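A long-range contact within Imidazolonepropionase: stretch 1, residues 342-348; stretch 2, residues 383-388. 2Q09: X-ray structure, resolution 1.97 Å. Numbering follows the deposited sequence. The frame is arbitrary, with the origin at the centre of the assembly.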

ATOM      1  N   THR A 342      16.597  -6.137  -5.662  1.00 20.37           N
ATOM      2  CA  THR A 342      17.233  -7.197  -4.890  1.00 19.87           C
ATOM      3  C   THR A 342      16.244  -7.569  -3.794  1.00 21.18           C
ATOM      4  O   THR A 342      15.339  -6.793  -3.482  1.00 19.44           O
ATOM      5  CB  THR A 342      18.529  -6.709  -4.219  1.00 20.51           C
ATOM      6  OG1 THR A 342      18.229  -5.623  -3.337  1.00 19.57           O
ATOM      7  CG2 THR A 342      19.527  -6.227  -5.263  1.00 21.20           C
ATOM      8  N   PRO A 343      16.383  -8.769  -3.208  1.00 20.34           N
ATOM      9  CA  PRO A 343      15.431  -9.109  -2.147  1.00 20.84           C
ATOM     10  C   PRO A 343      15.484  -8.097  -0.996  1.00 21.98           C
ATOM     11  O   PRO A 343      14.483  -7.868  -0.318  1.00 20.10           O
ATOM     12  CB  PRO A 343      15.871 -10.505  -1.711  1.00 19.85           C
ATOM     13  CG  PRO A 343      16.397 -11.096  -3.018  1.00 20.35           C
ATOM     14  CD  PRO A 343      17.202  -9.936  -3.586  1.00 20.70           C
ATOM     15  N   VAL A 344      16.649  -7.488  -0.777  1.00 22.24           N
ATOM     16  CA  VAL A 344      16.772  -6.525   0.307  1.00 22.21           C
ATOM     17  C   VAL A 344      16.052  -5.214  -0.041  1.00 22.03           C
ATOM     18  O   VAL A 344      15.460  -4.581   0.835  1.00 19.52           O
ATOM     19  CB  VAL A 344      18.270  -6.272   0.681  1.00 24.54           C
ATOM     20  CG1 VAL A 344      18.979  -5.473  -0.405  1.00 24.50           C
ATOM     21  CG2 VAL A 344      18.346  -5.574   2.020  1.00 25.48           C
ATOM     22  N   GLU A 345      16.076  -4.817  -1.313  1.00 21.21           N
ATOM     23  CA  GLU A 345      15.369  -3.600  -1.717  1.00 21.54           C
ATOM     24  C   GLU A 345      13.861  -3.858  -1.591  1.00 21.09           C
ATOM     25  O   GLU A 345      13.089  -2.976  -1.201  1.00 21.24           O
ATOM     26  CB  GLU A 345      15.706  -3.220  -3.166  1.00 22.42           C
ATOM     27  CG  GLU A 345      17.142  -2.748  -3.382  1.00 24.72           C
ATOM     28  CD  GLU A 345      17.454  -2.481  -4.850  1.00 24.50           C
ATOM     29  OE1 GLU A 345      17.139  -3.338  -5.703  1.00 22.50           O
ATOM     30  OE2 GLU A 345      18.021  -1.411  -5.146  1.00 28.71           O
ATOM     31  N   ALA A 346      13.442  -5.075  -1.920  1.00 20.61           N
ATOM     32  CA  ALA A 346      12.030  -5.433  -1.832  1.00 21.50           C
ATOM     33  C   ALA A 346      11.562  -5.406  -0.379  1.00 20.84           C
ATOM     34  O   ALA A 346      10.485  -4.907  -0.083  1.00 20.47           O
ATOM     35  CB  ALA A 346      11.798  -6.822  -2.443  1.00 20.94           C
HETATM   36  N   MSE A 347      12.382  -5.939   0.526  1.00 19.01           N
HETATM   37  CA  MSE A 347      12.034  -5.963   1.943  1.00 20.49           C
HETATM   38  C   MSE A 347      11.931  -4.536   2.497  1.00 18.73           C
HETATM   39  O   MSE A 347      10.975  -4.191   3.198  1.00 18.66           O
HETATM   40  CB  MSE A 347      13.063  -6.784   2.733  1.00 20.83           C
HETATM   41  CG  MSE A 347      12.708  -6.968   4.202  1.00 23.36           C
HETATM   42 SE   MSE A 347      10.985  -7.830   4.436  1.00 29.17          SE
HETATM   43  CE  MSE A 347      11.082  -8.082   6.383  1.00 29.67           C
ATOM     44  N   ALA A 348      12.905  -3.696   2.169  1.00 19.93           N
ATOM     45  CA  ALA A 348      12.849  -2.312   2.624  1.00 20.28           C
ATOM     46  C   ALA A 348      11.627  -1.677   1.966  1.00 20.45           C
ATOM     47  O   ALA A 348      10.996  -0.783   2.533  1.00 19.48           O
ATOM     48  CB  ALA A 348      14.107  -1.566   2.212  1.00 20.34           C
ATOM     49  N   PRO A 383      15.778 -13.452   5.854  1.00 25.87           N
ATOM     50  CA  PRO A 383      14.782 -12.549   5.275  1.00 25.39           C
ATOM     51  C   PRO A 383      14.707 -12.545   3.744  1.00 24.38           C
ATOM     52  O   PRO A 383      13.668 -12.203   3.171  1.00 24.29           O
ATOM     53  CB  PRO A 383      15.169 -11.188   5.859  1.00 26.30           C
ATOM     54  CG  PRO A 383      16.653 -11.311   6.046  1.00 25.36           C
ATOM     55  CD  PRO A 383      16.776 -12.700   6.631  1.00 26.00           C
ATOM     56  N   ALA A 384      15.802 -12.912   3.087  1.00 22.97           N
ATOM     57  CA  ALA A 384      15.813 -12.959   1.627  1.00 22.84           C
ATOM     58  C   ALA A 384      14.708 -13.898   1.140  1.00 23.10           C
ATOM     59  O   ALA A 384      14.158 -13.727   0.046  1.00 21.59           O
ATOM     60  CB  ALA A 384      17.180 -13.454   1.119  1.00 23.53           C
ATOM     61  N   GLU A 385      14.378 -14.892   1.959  1.00 23.00           N
ATOM     62  CA  GLU A 385      13.354 -15.854   1.582  1.00 24.13           C
ATOM     63  C   GLU A 385      11.943 -15.259   1.469  1.00 23.88           C
ATOM     64  O   GLU A 385      11.080 -15.823   0.792  1.00 23.53           O
ATOM     65  CB  GLU A 385      13.335 -17.030   2.565  1.00 26.63           C
ATOM     66  CG  GLU A 385      12.260 -18.046   2.214  1.00 31.13           C
ATOM     67  CD  GLU A 385      12.493 -19.413   2.821  1.00 34.58           C
ATOM     68  OE1 GLU A 385      11.644 -20.294   2.590  1.00 33.00           O
ATOM     69  OE2 GLU A 385      13.511 -19.617   3.519  1.00 34.60           O
ATOM     70  N   LEU A 386      11.705 -14.117   2.108  1.00 22.66           N
ATOM     71  CA  LEU A 386      10.375 -13.512   2.059  1.00 22.01           C
ATOM     72  C   LEU A 386       9.976 -13.057   0.654  1.00 22.32           C
ATOM     73  O   LEU A 386       8.794 -13.064   0.314  1.00 21.25           O
ATOM     74  CB  LEU A 386      10.288 -12.344   3.043  1.00 21.70           C
ATOM     75  CG  LEU A 386      10.563 -12.754   4.491  1.00 22.33           C
ATOM     76  CD1 LEU A 386      10.304 -11.575   5.429  1.00 22.52           C
ATOM     77  CD2 LEU A 386       9.680 -13.922   4.868  1.00 22.93           C
ATOM     78  N   SER A 387      10.960 -12.663  -0.151  1.00 22.26           N
ATOM     79  CA  SER A 387      10.722 -12.242  -1.534  1.00 22.37           C
ATOM     80  C   SER A 387      10.819 -13.448  -2.473  1.00 22.22           C
ATOM     81  O   SER A 387      10.403 -13.376  -3.632  1.00 23.10           O
ATOM     82  CB  SER A 387      11.781 -11.216  -1.988  1.00 22.43           C
ATOM     83  OG  SER A 387      11.721 -10.019  -1.243  1.00 26.83           O
ATOM     84  N   TYR A 388      11.379 -14.544  -1.970  1.00 22.41           N
ATOM     85  CA  TYR A 388      11.617 -15.736  -2.776  1.00 21.98           C
ATOM     86  C   TYR A 388      10.505 -16.785  -2.819  1.00 22.45           C
ATOM     87  O   TYR A 388       9.876 -16.977  -3.865  1.00 23.68           O
ATOM     88  CB  TYR A 388      12.916 -16.406  -2.310  1.00 21.48           C
ATOM     89  CG  TYR A 388      13.478 -17.400  -3.297  1.00 20.65           C
ATOM     90  CD1 TYR A 388      14.128 -16.964  -4.450  1.00 21.54           C
ATOM     91  CD2 TYR A 388      13.350 -18.774  -3.092  1.00 23.34           C
ATOM     92  CE1 TYR A 388      14.644 -17.875  -5.377  1.00 22.89           C
ATOM     93  CE2 TYR A 388      13.854 -19.688  -4.008  1.00 23.36           C
ATOM     94  CZ  TYR A 388      14.501 -19.233  -5.144  1.00 23.53           C
ATOM     95  OH  TYR A 388      15.000 -20.138  -6.050  1.00 24.05           O
TER
HETATM   96  O   HOH W   1      13.210 -10.286   0.935  1.00 23.43           O

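No direct hydrogen bond joins the two stretches; their polar link is a single water. Water 1 donates to two backbone carbonyls, Pro-343 O and Pro-383 O, each 3.0 Å from the water oxygen, and lies 2.7 Å from Ser-387 OG in a third hydrogen bond. It thereby ties the first turn of the helix at 343-348 to both the start and the far part of the second stretch. Ser-387 OG itself stands 3.6 Å from Pro-343 O, so the hydroxyl reaches that carbonyl through the water.

The same carbonyl also serves its own helix, accepting from Met-347 N at 3.0 Å. In the second stretch, Pro-383 O likewise accepts from Leu-386 N, at 2.9 Å, so each carbonyl combines a backbone bond with one to the water.

Around this polar centre the contact is made by van der Waals packing. Ser-387, in the m rotamer, brings OG to 3.4 Å from Ala-346 CB; the alanine CA-to-CB bond points toward the second stretch. Pro-343 packs beside the serine, its CB 4.3 Å from Ala-384 CB, where the two backbones also come near, with 5.4 Å between Pro-343 CA and Ala-384 CA. A turn along the helix, the CA-to-CB bond of the selenomethionine Met-347 points toward the second stretch, and its terminal CE lies 3.7 Å from Leu-386 CD1, an apolar contact between two buried side chains.

The start of the helix is secured independently of the second stretch. Thr-342, at the N-cap, accepts from Glu-345 N through OG1 at 3.1 Å, while Thr-342 N donates to Glu-345 OE1 at 2.9 Å. This reciprocal pair has both CA-to-CB bonds directed away from the second stretch. Pro-343, Ala-346 and Met-347 form the helix side of the contact, which buries 251 Å² in total.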